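Local coordinates for protein pilin (Clostridioides difficile, PDB 6T8S) that is the major type IV pilin PilA1, the subunit that probably polymerises into the shaft of type IV pili on the cell surface, at residues 78-83 against 134-139; 48-53 against 68-73; 64-69 against 88-93. One frame throughout, in Å; residues are numbered along the deposited sequence.

Contact 1 of 3, residues 78-83 against 134-139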
ATOM      1  N   LYS A  78      12.113   1.875  -6.108  1.00 34.39           N
ATOM      2  CA  LYS A  78      10.670   2.212  -5.955  1.00 30.99           C
ATOM      3  C   LYS A  78      10.318   2.474  -4.488  1.00 27.31           C
ATOM      4  O   LYS A  78      10.835   1.761  -3.607  1.00 29.18           O
ATOM      5  CB  LYS A  78       9.817   1.076  -6.523  1.00 32.01           C
ATOM      6  CG  LYS A  78       9.950   0.892  -8.031  1.00 34.31           C
ATOM      7  CD  LYS A  78       9.085  -0.219  -8.555  1.00 37.91           C
ATOM      8  CE  LYS A  78       9.319  -0.539 -10.018  1.00 41.27           C
ATOM      9  NZ  LYS A  78      10.728  -0.924 -10.260  1.00 45.10           N
ATOM     10  N   LEU A  79       9.425   3.436  -4.249  1.00 26.01           N
ATOM     11  CA  LEU A  79       8.698   3.586  -2.963  1.00 23.81           C
ATOM     12  C   LEU A  79       7.442   2.725  -3.009  1.00 23.49           C
ATOM     13  O   LEU A  79       6.670   2.848  -3.979  1.00 22.55           O
ATOM     14  CB  LEU A  79       8.308   5.043  -2.706  1.00 25.48           C
ATOM     15  CG  LEU A  79       7.524   5.256  -1.414  1.00 24.44           C
ATOM     16  CD1 LEU A  79       8.357   4.858  -0.207  1.00 26.03           C
ATOM     17  CD2 LEU A  79       7.048   6.691  -1.283  1.00 26.78           C
ATOM     18  N   VAL A  80       7.233   1.919  -1.966  1.00 21.75           N
ATOM     19  CA  VAL A  80       6.131   0.922  -1.901  1.00 20.87           C
ATOM     20  C   VAL A  80       5.352   1.145  -0.603  1.00 20.47           C
ATOM     21  O   VAL A  80       5.968   1.288   0.478  1.00 20.72           O
ATOM     22  CB  VAL A  80       6.685  -0.511  -2.008  1.00 21.34           C
ATOM     23  CG1 VAL A  80       5.610  -1.558  -1.771  1.00 22.52           C
ATOM     24  CG2 VAL A  80       7.372  -0.730  -3.348  1.00 22.99           C
ATOM     25  N   LEU A  81       4.028   1.167  -0.712  1.00 19.53           N
ATOM     26  CA  LEU A  81       3.127   1.144   0.451  1.00 18.84           C
ATOM     27  C   LEU A  81       2.919  -0.328   0.823  1.00 19.24           C
ATOM     28  O   LEU A  81       2.351  -1.086   0.019  1.00 18.67           O
ATOM     29  CB  LEU A  81       1.806   1.833   0.093  1.00 19.70           C
ATOM     30  CG  LEU A  81       0.764   1.848   1.207  1.00 19.26           C
ATOM     31  CD1 LEU A  81       1.235   2.674   2.394  1.00 20.01           C
ATOM     32  CD2 LEU A  81      -0.580   2.350   0.679  1.00 20.16           C
ATOM     33  N   GLN A  82       3.432  -0.721   1.985  1.00 19.44           N
ATOM     34  CA  GLN A  82       3.181  -2.048   2.577  1.00 18.16           C
ATOM     35  C   GLN A  82       1.895  -1.962   3.390  1.00 18.68           C
ATOM     36  O   GLN A  82       1.714  -0.994   4.173  1.00 20.26           O
ATOM     37  CB  GLN A  82       4.384  -2.471   3.430  1.00 18.90           C
ATOM     38  CG  GLN A  82       4.147  -3.775   4.198  1.00 19.87           C
ATOM     39  CD  GLN A  82       5.381  -4.197   4.967  1.00 20.17           C
ATOM     40  OE1 GLN A  82       6.503  -3.939   4.539  1.00 21.61           O
ATOM     41  NE2 GLN A  82       5.184  -4.838   6.112  1.00 20.35           N
ATOM     42  N   ILE A  83       1.018  -2.942   3.205  1.00 19.94           N
ATOM     43  CA  ILE A  83      -0.261  -3.052   3.949  1.00 18.56           C
ATOM     44  C   ILE A  83      -0.225  -4.392   4.689  1.00 18.89           C
ATOM     45  O   ILE A  83      -0.376  -5.428   4.042  1.00 18.89           O
ATOM     46  CB  ILE A  83      -1.469  -2.930   3.007  1.00 18.58           C
ATOM     47  CG1 ILE A  83      -1.311  -1.764   2.025  1.00 19.90           C
ATOM     48  CG2 ILE A  83      -2.759  -2.831   3.818  1.00 19.34           C
ATOM     49  CD1 ILE A  83      -2.407  -1.679   1.001  1.00 21.71           C
ATOM     50  N   TYR A 134       1.437  -5.188  -1.137  1.00 20.26           N
ATOM     51  CA  TYR A 134       2.371  -4.118  -1.532  1.00 20.13           C
ATOM     52  C   TYR A 134       1.783  -3.334  -2.711  1.00 19.12           C
ATOM     53  O   TYR A 134       1.350  -3.960  -3.684  1.00 19.34           O
ATOM     54  CB  TYR A 134       3.717  -4.746  -1.887  1.00 21.53           C
ATOM     55  CG  TYR A 134       4.333  -5.527  -0.759  1.00 22.30           C
ATOM     56  CD1 TYR A 134       5.084  -4.900   0.223  1.00 22.37           C
ATOM     57  CD2 TYR A 134       4.118  -6.890  -0.650  1.00 22.24           C
ATOM     58  CE1 TYR A 134       5.663  -5.623   1.257  1.00 22.68           C
ATOM     59  CE2 TYR A 134       4.674  -7.626   0.385  1.00 22.92           C
ATOM     60  CZ  TYR A 134       5.456  -6.991   1.333  1.00 24.08           C
ATOM     61  OH  TYR A 134       5.994  -7.715   2.365  1.00 24.29           O
ATOM     62  N   ILE A 135       1.775  -2.000  -2.621  1.00 19.32           N
ATOM     63  CA  ILE A 135       1.335  -1.124  -3.750  1.00 20.01           C
ATOM     64  C   ILE A 135       2.427  -0.090  -4.034  1.00 19.12           C
ATOM     65  O   ILE A 135       2.747   0.728  -3.156  1.00 19.00           O
ATOM     66  CB  ILE A 135      -0.034  -0.455  -3.511  1.00 19.23           C
ATOM     67  CG1 ILE A 135      -1.089  -1.433  -2.981  1.00 20.52           C
ATOM     68  CG2 ILE A 135      -0.493   0.200  -4.808  1.00 20.19           C
ATOM     69  CD1 ILE A 135      -2.451  -0.812  -2.721  1.00 20.00           C
ATOM     70  N   VAL A 136       2.962  -0.109  -5.251  1.00 19.82           N
ATOM     71  CA  VAL A 136       3.993   0.878  -5.675  1.00 20.68           C
ATOM     72  C   VAL A 136       3.373   2.282  -5.613  1.00 21.32           C
ATOM     73  O   VAL A 136       2.295   2.473  -6.224  1.00 21.35           O
ATOM     74  CB  VAL A 136       4.517   0.572  -7.083  1.00 20.77           C
ATOM     75  CG1 VAL A 136       5.465   1.655  -7.567  1.00 22.86           C
ATOM     76  CG2 VAL A 136       5.197  -0.789  -7.127  1.00 22.24           C
ATOM     77  N   LEU A 137       4.029   3.212  -4.917  1.00 21.45           N
ATOM     78  CA  LEU A 137       3.620   4.652  -4.843  1.00 23.80           C
ATOM     79  C   LEU A 137       4.392   5.484  -5.873  1.00 25.73           C
ATOM     80  O   LEU A 137       3.758   6.299  -6.581  1.00 26.44           O
ATOM     81  CB  LEU A 137       3.925   5.196  -3.451  1.00 24.63           C
ATOM     82  CG  LEU A 137       3.016   4.718  -2.330  1.00 26.67           C
ATOM     83  CD1 LEU A 137       3.570   5.161  -0.982  1.00 27.51           C
ATOM     84  CD2 LEU A 137       1.608   5.254  -2.518  1.00 27.87           C
ATOM     85  N   ILE A 138       5.711   5.307  -5.914  1.00 26.23           N
ATOM     86  CA  ILE A 138       6.634   6.114  -6.764  1.00 28.86           C
ATOM     87  C   ILE A 138       7.525   5.138  -7.524  1.00 30.50           C
ATOM     88  O   ILE A 138       8.264   4.389  -6.883  1.00 29.04           O
ATOM     89  CB  ILE A 138       7.442   7.139  -5.943  1.00 28.60           C
ATOM     90  CG1 ILE A 138       6.535   8.034  -5.088  1.00 27.24           C
ATOM     91  CG2 ILE A 138       8.343   7.950  -6.871  1.00 30.71           C
ATOM     92  CD1 ILE A 138       7.256   9.045  -4.220  1.00 28.40           C
ATOM     93  N   ASP A 139       7.408   5.166  -8.851  1.00 35.87           N
ATOM     94  CA  ASP A 139       8.158   4.341  -9.828  1.00 44.25           C
ATOM     95  C   ASP A 139       9.182   5.252 -10.515  1.00 49.90           C
ATOM     96  O   ASP A 139       8.741   6.120 -11.284  1.00 52.19           O
ATOM     97  CB  ASP A 139       7.163   3.730 -10.826  1.00 49.38           C
ATOM     98  CG  ASP A 139       7.602   2.413 -11.438  1.00 54.66           C
ATOM     99  OD1 ASP A 139       8.734   2.358 -11.967  1.00 62.64           O
ATOM    100  OD2 ASP A 139       6.807   1.455 -11.380  1.00 56.83           O
TER

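Contact 2 of 3, residues 48-53 against 68-73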
ATOM      1  N   THR A  48       6.556   0.361  12.287  1.00 24.08           N
ATOM      2  CA  THR A  48       5.417   0.420  11.344  1.00 26.48           C
ATOM      3  C   THR A  48       4.909   1.868  11.312  1.00 27.05           C
ATOM      4  O   THR A  48       5.406   2.692  12.110  1.00 27.02           O
ATOM      5  CB  THR A  48       4.348  -0.610  11.728  1.00 29.09           C
ATOM      6  OG1 THR A  48       3.757  -0.238  12.971  1.00 28.41           O
ATOM      7  CG2 THR A  48       4.907  -2.010  11.859  1.00 31.02           C
ATOM      8  N   GLY A  49       3.974   2.168  10.408  1.00 25.74           N
ATOM      9  CA  GLY A  49       3.249   3.452  10.411  1.00 23.93           C
ATOM     10  C   GLY A  49       3.862   4.478   9.466  1.00 23.89           C
ATOM     11  O   GLY A  49       4.903   4.207   8.857  1.00 22.84           O
ATOM     12  N   LEU A  50       3.193   5.622   9.337  1.00 22.86           N
ATOM     13  CA  LEU A  50       3.469   6.651   8.301  1.00 22.92           C
ATOM     14  C   LEU A  50       3.916   7.962   8.953  1.00 24.63           C
ATOM     15  O   LEU A  50       3.858   9.007   8.278  1.00 23.17           O
ATOM     16  CB  LEU A  50       2.178   6.850   7.501  1.00 22.69           C
ATOM     17  CG  LEU A  50       1.686   5.606   6.767  1.00 22.60           C
ATOM     18  CD1 LEU A  50       0.349   5.857   6.094  1.00 23.74           C
ATOM     19  CD2 LEU A  50       2.725   5.132   5.764  1.00 22.28           C
ATOM     20  N   SER A  51       4.416   7.937  10.190  1.00 25.59           N
ATOM     21  CA  SER A  51       4.803   9.181  10.908  1.00 26.82           C
ATOM     22  C   SER A  51       5.927   9.927  10.159  1.00 25.94           C
ATOM     23  O   SER A  51       6.036  11.169  10.360  1.00 23.27           O
ATOM     24  CB  SER A  51       5.145   8.891  12.359  1.00 29.44           C
ATOM     25  OG  SER A  51       6.374   8.200  12.416  1.00 34.63           O
ATOM     26  N   VAL A  52       6.709   9.252   9.299  1.00 24.05           N
ATOM     27  CA  VAL A  52       7.727   9.914   8.425  1.00 24.95           C
ATOM     28  C   VAL A  52       7.053  11.028   7.593  1.00 22.96           C
ATOM     29  O   VAL A  52       7.724  12.050   7.310  1.00 23.44           O
ATOM     30  CB  VAL A  52       8.465   8.896   7.529  1.00 26.20           C
ATOM     31  CG1 VAL A  52       7.543   8.242   6.514  1.00 25.63           C
ATOM     32  CG2 VAL A  52       9.670   9.508   6.829  1.00 26.55           C
ATOM     33  N   LEU A  53       5.771  10.880   7.250  1.00 21.98           N
ATOM     34  CA  LEU A  53       5.024  11.886   6.428  1.00 23.18           C
ATOM     35  C   LEU A  53       4.222  12.869   7.291  1.00 22.44           C
ATOM     36  O   LEU A  53       3.418  13.632   6.703  1.00 22.63           O
ATOM     37  CB  LEU A  53       4.081  11.148   5.476  1.00 22.34           C
ATOM     38  CG  LEU A  53       4.721  10.247   4.424  1.00 23.92           C
ATOM     39  CD1 LEU A  53       3.640   9.616   3.566  1.00 24.09           C
ATOM     40  CD2 LEU A  53       5.699  11.007   3.544  1.00 25.65           C
ATOM     41  N   GLY A  68      -4.626  -4.734   8.169  1.00 22.67           N
ATOM     42  CA  GLY A  68      -3.167  -4.541   8.110  1.00 22.91           C
ATOM     43  C   GLY A  68      -2.737  -3.105   8.345  1.00 24.44           C
ATOM     44  O   GLY A  68      -3.406  -2.164   7.851  1.00 24.21           O
ATOM     45  N   LYS A  69      -1.658  -2.918   9.099  1.00 23.52           N
ATOM     46  CA  LYS A  69      -1.068  -1.576   9.343  1.00 24.37           C
ATOM     47  C   LYS A  69      -0.295  -1.131   8.100  1.00 23.54           C
ATOM     48  O   LYS A  69       0.276  -1.976   7.392  1.00 22.29           O
ATOM     49  CB  LYS A  69      -0.120  -1.606  10.542  1.00 28.25           C
ATOM     50  CG  LYS A  69      -0.802  -1.619  11.902  1.00 34.44           C
ATOM     51  CD  LYS A  69       0.184  -1.708  13.045  1.00 39.23           C
ATOM     52  CE  LYS A  69      -0.446  -2.213  14.324  1.00 45.00           C
ATOM     53  NZ  LYS A  69       0.495  -2.099  15.462  1.00 48.55           N
ATOM     54  N   TYR A  70      -0.245   0.174   7.855  1.00 22.32           N
ATOM     55  CA  TYR A  70       0.527   0.748   6.732  1.00 21.71           C
ATOM     56  C   TYR A  70       1.977   0.960   7.179  1.00 21.19           C
ATOM     57  O   TYR A  70       2.209   1.311   8.357  1.00 22.69           O
ATOM     58  CB  TYR A  70      -0.069   2.087   6.289  1.00 21.81           C
ATOM     59  CG  TYR A  70      -1.434   2.036   5.646  1.00 20.93           C
ATOM     60  CD1 TYR A  70      -1.641   1.351   4.461  1.00 20.46           C
ATOM     61  CD2 TYR A  70      -2.506   2.741   6.176  1.00 21.63           C
ATOM     62  CE1 TYR A  70      -2.881   1.329   3.841  1.00 20.40           C
ATOM     63  CE2 TYR A  70      -3.751   2.737   5.565  1.00 21.14           C
ATOM     64  CZ  TYR A  70      -3.940   2.035   4.388  1.00 20.56           C
ATOM     65  OH  TYR A  70      -5.155   2.014   3.762  1.00 21.63           O
ATOM     66  N   LYS A  71       2.917   0.814   6.250  1.00 20.77           N
ATOM     67  CA  LYS A  71       4.287   1.378   6.386  1.00 21.58           C
ATOM     68  C   LYS A  71       4.855   1.640   4.990  1.00 19.60           C
ATOM     69  O   LYS A  71       4.254   1.174   4.007  1.00 20.26           O
ATOM     70  CB  LYS A  71       5.168   0.474   7.264  1.00 23.24           C
ATOM     71  CG  LYS A  71       5.626  -0.836   6.661  1.00 25.41           C
ATOM     72  CD  LYS A  71       6.622  -1.590   7.583  1.00 25.10           C
ATOM     73  CE  LYS A  71       8.051  -1.094   7.480  1.00 25.50           C
ATOM     74  NZ  LYS A  71       8.989  -1.772   8.417  1.00 25.96           N
ATOM     75  N   LEU A  72       5.952   2.388   4.921  1.00 19.81           N
ATOM     76  CA  LEU A  72       6.628   2.753   3.658  1.00 20.58           C
ATOM     77  C   LEU A  72       7.973   2.032   3.605  1.00 20.84           C
ATOM     78  O   LEU A  72       8.726   2.139   4.598  1.00 20.95           O
ATOM     79  CB  LEU A  72       6.830   4.270   3.612  1.00 22.03           C
ATOM     80  CG  LEU A  72       5.553   5.098   3.491  1.00 22.96           C
ATOM     81  CD1 LEU A  72       5.870   6.575   3.599  1.00 23.34           C
ATOM     82  CD2 LEU A  72       4.845   4.808   2.187  1.00 23.77           C
ATOM     83  N   ILE A  73       8.231   1.337   2.498  1.00 21.64           N
ATOM     84  CA  ILE A  73       9.498   0.602   2.249  1.00 23.34           C
ATOM     85  C   ILE A  73      10.055   0.988   0.877  1.00 26.26           C
ATOM     86  O   ILE A  73       9.288   1.366  -0.043  1.00 24.68           O
ATOM     87  CB  ILE A  73       9.315  -0.919   2.392  1.00 22.53           C
ATOM     88  CG1 ILE A  73       8.425  -1.504   1.293  1.00 21.82           C
ATOM     89  CG2 ILE A  73       8.837  -1.255   3.805  1.00 23.58           C
ATOM     90  CD1 ILE A  73       8.315  -3.018   1.310  1.00 22.02           C
TER

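Contact 3 of 3, residues 64-69 against 88-93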
ATOM      1  N   ALA A  64      -5.462  -0.256   7.083  1.00 22.62           N
ATOM      2  CA  ALA A  64      -6.298  -0.415   5.877  1.00 22.43           C
ATOM      3  C   ALA A  64      -7.636  -1.045   6.276  1.00 21.61           C
ATOM      4  O   ALA A  64      -7.660  -1.900   7.173  1.00 20.23           O
ATOM      5  CB  ALA A  64      -5.559  -1.235   4.859  1.00 22.84           C
ATOM      6  N   ASP A  65      -8.728  -0.672   5.606  1.00 23.14           N
ATOM      7  CA  ASP A  65     -10.070  -1.264   5.860  1.00 22.58           C
ATOM      8  C   ASP A  65     -10.117  -2.740   5.427  1.00 23.04           C
ATOM      9  O   ASP A  65     -11.029  -3.452   5.877  1.00 23.86           O
ATOM     10  CB  ASP A  65     -11.158  -0.432   5.187  1.00 25.63           C
ATOM     11  CG  ASP A  65     -11.581   0.786   5.990  1.00 29.55           C
ATOM     12  OD1 ASP A  65     -10.979   1.043   7.046  1.00 33.18           O
ATOM     13  OD2 ASP A  65     -12.554   1.434   5.580  1.00 37.62           O
ATOM     14  N   ILE A  66      -9.162  -3.207   4.617  1.00 20.72           N
ATOM     15  CA  ILE A  66      -9.058  -4.636   4.184  1.00 20.82           C
ATOM     16  C   ILE A  66      -8.195  -5.426   5.183  1.00 20.89           C
ATOM     17  O   ILE A  66      -8.018  -6.640   4.965  1.00 21.47           O
ATOM     18  CB  ILE A  66      -8.521  -4.748   2.744  1.00 19.97           C
ATOM     19  CG1 ILE A  66      -7.130  -4.122   2.602  1.00 20.16           C
ATOM     20  CG2 ILE A  66      -9.529  -4.176   1.754  1.00 20.71           C
ATOM     21  CD1 ILE A  66      -6.522  -4.231   1.225  1.00 21.37           C
ATOM     22  N   GLY A  67      -7.714  -4.778   6.241  1.00 21.69           N
ATOM     23  CA  GLY A  67      -6.805  -5.361   7.253  1.00 22.17           C
ATOM     24  C   GLY A  67      -5.383  -4.866   7.075  1.00 22.26           C
ATOM     25  O   GLY A  67      -4.983  -4.603   5.921  1.00 21.78           O
ATOM     26  N   GLY A  68      -4.626  -4.734   8.169  1.00 22.67           N
ATOM     27  CA  GLY A  68      -3.167  -4.541   8.110  1.00 22.91           C
ATOM     28  C   GLY A  68      -2.737  -3.105   8.345  1.00 24.44           C
ATOM     29  O   GLY A  68      -3.406  -2.164   7.851  1.00 24.21           O
ATOM     30  N   LYS A  69      -1.658  -2.918   9.099  1.00 23.52           N
ATOM     31  CA  LYS A  69      -1.068  -1.576   9.343  1.00 24.37           C
ATOM     32  C   LYS A  69      -0.295  -1.131   8.100  1.00 23.54           C
ATOM     33  O   LYS A  69       0.276  -1.976   7.392  1.00 22.29           O
ATOM     34  CB  LYS A  69      -0.120  -1.606  10.542  1.00 28.25           C
ATOM     35  CG  LYS A  69      -0.802  -1.619  11.902  1.00 34.44           C
ATOM     36  CD  LYS A  69       0.184  -1.708  13.045  1.00 39.23           C
ATOM     37  CE  LYS A  69      -0.446  -2.213  14.324  1.00 45.00           C
ATOM     38  NZ  LYS A  69       0.495  -2.099  15.462  1.00 48.55           N
ATOM     39  N   GLU A  88      -0.958  -8.990  11.260  1.00 27.17           N
ATOM     40  CA  GLU A  88      -2.200  -9.064  10.451  1.00 27.46           C
ATOM     41  C   GLU A  88      -1.904  -8.568   9.038  1.00 23.37           C
ATOM     42  O   GLU A  88      -1.231  -7.534   8.921  1.00 24.30           O
ATOM     43  CB  GLU A  88      -3.289  -8.229  11.126  1.00 29.10           C
ATOM     44  CG  GLU A  88      -4.534  -8.044  10.287  1.00 31.95           C
ATOM     45  CD  GLU A  88      -5.565  -7.132  10.937  1.00 37.19           C
ATOM     46  OE1 GLU A  88      -6.321  -7.633  11.784  1.00 38.72           O
ATOM     47  OE2 GLU A  88      -5.577  -5.914  10.631  1.00 35.24           O
ATOM     48  N   GLY A  89      -2.350  -9.319   8.034  1.00 22.46           N
ATOM     49  CA  GLY A  89      -2.260  -8.937   6.617  1.00 22.29           C
ATOM     50  C   GLY A  89      -3.611  -8.477   6.114  1.00 21.93           C
ATOM     51  O   GLY A  89      -4.519  -8.253   6.941  1.00 22.75           O
ATOM     52  N   VAL A  90      -3.753  -8.375   4.799  1.00 22.18           N
ATOM     53  CA  VAL A  90      -5.035  -7.984   4.149  1.00 21.20           C
ATOM     54  C   VAL A  90      -5.857  -9.241   3.881  1.00 21.80           C
ATOM     55  O   VAL A  90      -5.276 -10.348   3.764  1.00 21.31           O
ATOM     56  CB  VAL A  90      -4.807  -7.188   2.856  1.00 20.14           C
ATOM     57  CG1 VAL A  90      -3.832  -6.045   3.066  1.00 19.69           C
ATOM     58  CG2 VAL A  90      -4.383  -8.065   1.696  1.00 21.61           C
ATOM     59  N   THR A  91      -7.167  -9.061   3.738  1.00 20.65           N
ATOM     60  CA  THR A  91      -8.067 -10.093   3.192  1.00 21.85           C
ATOM     61  C   THR A  91      -8.775  -9.509   1.963  1.00 21.57           C
ATOM     62  O   THR A  91      -9.346  -8.412   2.078  1.00 20.54           O
ATOM     63  CB  THR A  91      -9.005 -10.619   4.283  1.00 24.03           C
ATOM     64  OG1 THR A  91      -8.174 -11.217   5.279  1.00 25.87           O
ATOM     65  CG2 THR A  91      -9.993 -11.638   3.762  1.00 25.35           C
ATOM     66  N   LEU A  92      -8.714 -10.229   0.845  1.00 22.29           N
ATOM     67  CA  LEU A  92      -9.351  -9.850  -0.443  1.00 21.61           C
ATOM     68  C   LEU A  92     -10.078 -11.056  -1.031  1.00 23.32           C
ATOM     69  O   LEU A  92      -9.442 -12.116  -1.239  1.00 22.81           O
ATOM     70  CB  LEU A  92      -8.289  -9.330  -1.421  1.00 21.33           C
ATOM     71  CG  LEU A  92      -7.589  -8.033  -1.013  1.00 21.43           C
ATOM     72  CD1 LEU A  92      -6.393  -7.752  -1.913  1.00 22.26           C
ATOM     73  CD2 LEU A  92      -8.570  -6.865  -1.040  1.00 22.10           C
ATOM     74  N   THR A  93     -11.362 -10.886  -1.320  1.00 22.49           N
ATOM     75  CA  THR A  93     -12.098 -11.743  -2.280  1.00 23.34           C
ATOM     76  C   THR A  93     -11.585 -11.463  -3.698  1.00 23.84           C
ATOM     77  O   THR A  93     -10.899 -10.435  -3.906  1.00 21.47           O
ATOM     78  CB  THR A  93     -13.602 -11.494  -2.159  1.00 23.62           C
ATOM     79  OG1 THR A  93     -13.835 -10.180  -2.675  1.00 23.31           O
ATOM     80  CG2 THR A  93     -14.100 -11.634  -0.736  1.00 24.79           C
TER
HETATM   81  O   HOH W   1      -0.739  -5.240  10.640  1.00 23.34           O

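Contact 1 of 3, residues 78-83 against 134-139
Leu79 and Leu137 meet on the buried face of an antiparallel strand pair, with Leu79 CD2 3.8 Å from Leu137 CD1. Leu79 CG lies anti to the backbone N (chi1 178°), and the CD2 beyond it also packs against Ile138 CD1. Leu137 CD1 reaches on to Leu81 CB. Ile83 CD1 meets Ile135 CD1 methyl to methyl at 3.8 Å. Tyr23, Lys27 and Ala30 of helix 9-37 pack on this face.

Backbone hydrogen bonds join the strands beside this packing. Leu81 and Ile135 form a hydrogen-bonded pair, with both N-H groups donating across. At Leu79 one carbonyl oxygen takes two donors from the same face of its plane. Leu137 N is 2.8 Å and Ile138 N 3.3 Å from Leu79 O.

The other face is looser toward solvent, where Tyr134 and Gln82 are partly exposed. Val80 CG1 touches Tyr134 CB at 3.7 Å, but Val80 CG2 and Val136 CG2 stand 4.4 Å apart. Gln82 OE1 sits at the edge of the Tyr134 ring, near its plane. The Gln82 amide plane is turned 65° from the ring, and NE2 bonds to Gly84 O. Lys78 and Asp139 lie side by side, but Lys78 NZ stays 4.2 Å from Asp139 OD1, beyond a salt bridge. Leu137 and Ile138 opposite Leu79 make a classic beta bulge in the antiparallel sheet that packs on the long N-terminal helix, as in type IV pilins.

Contact 2 of 3, residues 48-53 against 68-73
Leu50 and Leu72 carry the apolar part of this contact, their side chains crossing at about a right angle. Leu50 CG is anti to the carbonyl carbon (chi1 -62°), and its two methyls have different partners. Leu50 CD2 sits 3.6 Å from Leu72 CG. Leu50 CD1 approaches Tyr70 CB at 3.8 Å and lies oblique to the ring beyond.

Leu72 has nearly the same first torsion as Leu50. Its CD1 is met by two residues of the loop. Val52 CG1, held between the backbone N and the carbonyl carbon, touches Leu72 CD1 at 3.8 Å, and Leu53 CD1 reaches the same methyl.

The polar link is a single backbone bond. Gly49 N donates to Tyr70 O at 2.8 Å, in the carbonyl plane, but the angle at the hydrogen is bent to 133°. The backbone angles of Gly49 suit glycine, since a CB there would be jammed against the carbonyl O of Thr48. Lys71 CB lies 3.8 Å from Gly49 N, while the Lys71 chain bends at chi3 (-82°) and its NZ bonds to Gln47 O. At the exposed end, Thr48 OG1 is 3.9 Å from Lys69 CD, a loose touch.

Leu50 and Leu53 rest on Val26 of helix 9-37, and Val52 and Leu53 on Tyr33. On the sheet side, Leu72 packs against Leu137 of strand 128-138, and Tyr70 against Leu81 and Ile83 of strand 78-83. The loop of residues 48-53 thus lies between the long helix and the start of strand 70-75.

Contact 3 of 3, residues 64-69 against 88-93
Ile66 O accepts the backbone N-H of Thr91 at 2.8 Å, in a nearly straight bond with the donor almost in line with the carbonyl. Val90 CA adds a CA-H...O contact to Ile66 O. Ile66 belongs to a type I beta turn from Ala64 to Gly67. Gly67 N donates to Ala64 O in that turn, and Ala64 N to Gly68 O.

Gly68 N has a side-chain acceptor instead. Glu88 CG is anti to the backbone N (chi1 171°), and the chain is extended beyond it. Glu88 OE2 meets Gly68 N at 2.9 Å on the anti side of the carboxylate, 18° out of its plane. The same oxygen also forms a salt bridge with Lys63 NZ. A water completes the link, accepting from Lys69 N and donating to Glu88 O, each at 2.9 Å. Gly89 N is taken by Asn130 OD1 of strand 128-138.

Gly67 O is the exception. It is buried here without a hydrogen-bond partner in the model, and Val90 CG1 lies 3.4 Å from it. A CB on Gly67 would clash with Gly89 O.

The apolar side is built by Ile66. Its CD1 lies 3.7 Å from Val90 CG1, the two side chains running side by side, and its CG2 reaches Leu92 CD2 at 4.0 Å. Val19 of helix 9-37 also touches Ile66. Glu88 OE2 thus accepts a backbone N-H and is also paired with a charge. Lys63 would be expected to favour the charged form of Glu88, whose OE2 is shared between the Lys63 salt bridge and Gly68 N.

In the fold
From the N terminus, helix 9-37 comes first, and all three contacts have residues that pack on it. Contact 2 closes the first loop, where the chain returns at residues 68-73 to pack on residues 48-53. Contact 3 opens at residues 64-69, before contact 2 has finished, and the two share Gly68 and Lys69. It ties the loop before strand 70-75 to strand 90-92, closing after the hairpin of strands 70-75 and 78-83. Contact 1 opens on that hairpin and closes only at strand 128-138, so it crosses contact 3. Contacts 1 and 2 run in series, joined by backbone bonds of Val80 with Ile73 and Gln82 with Lys71. Ile83 touches Ala64 and Val90, joining contacts 1 and 3.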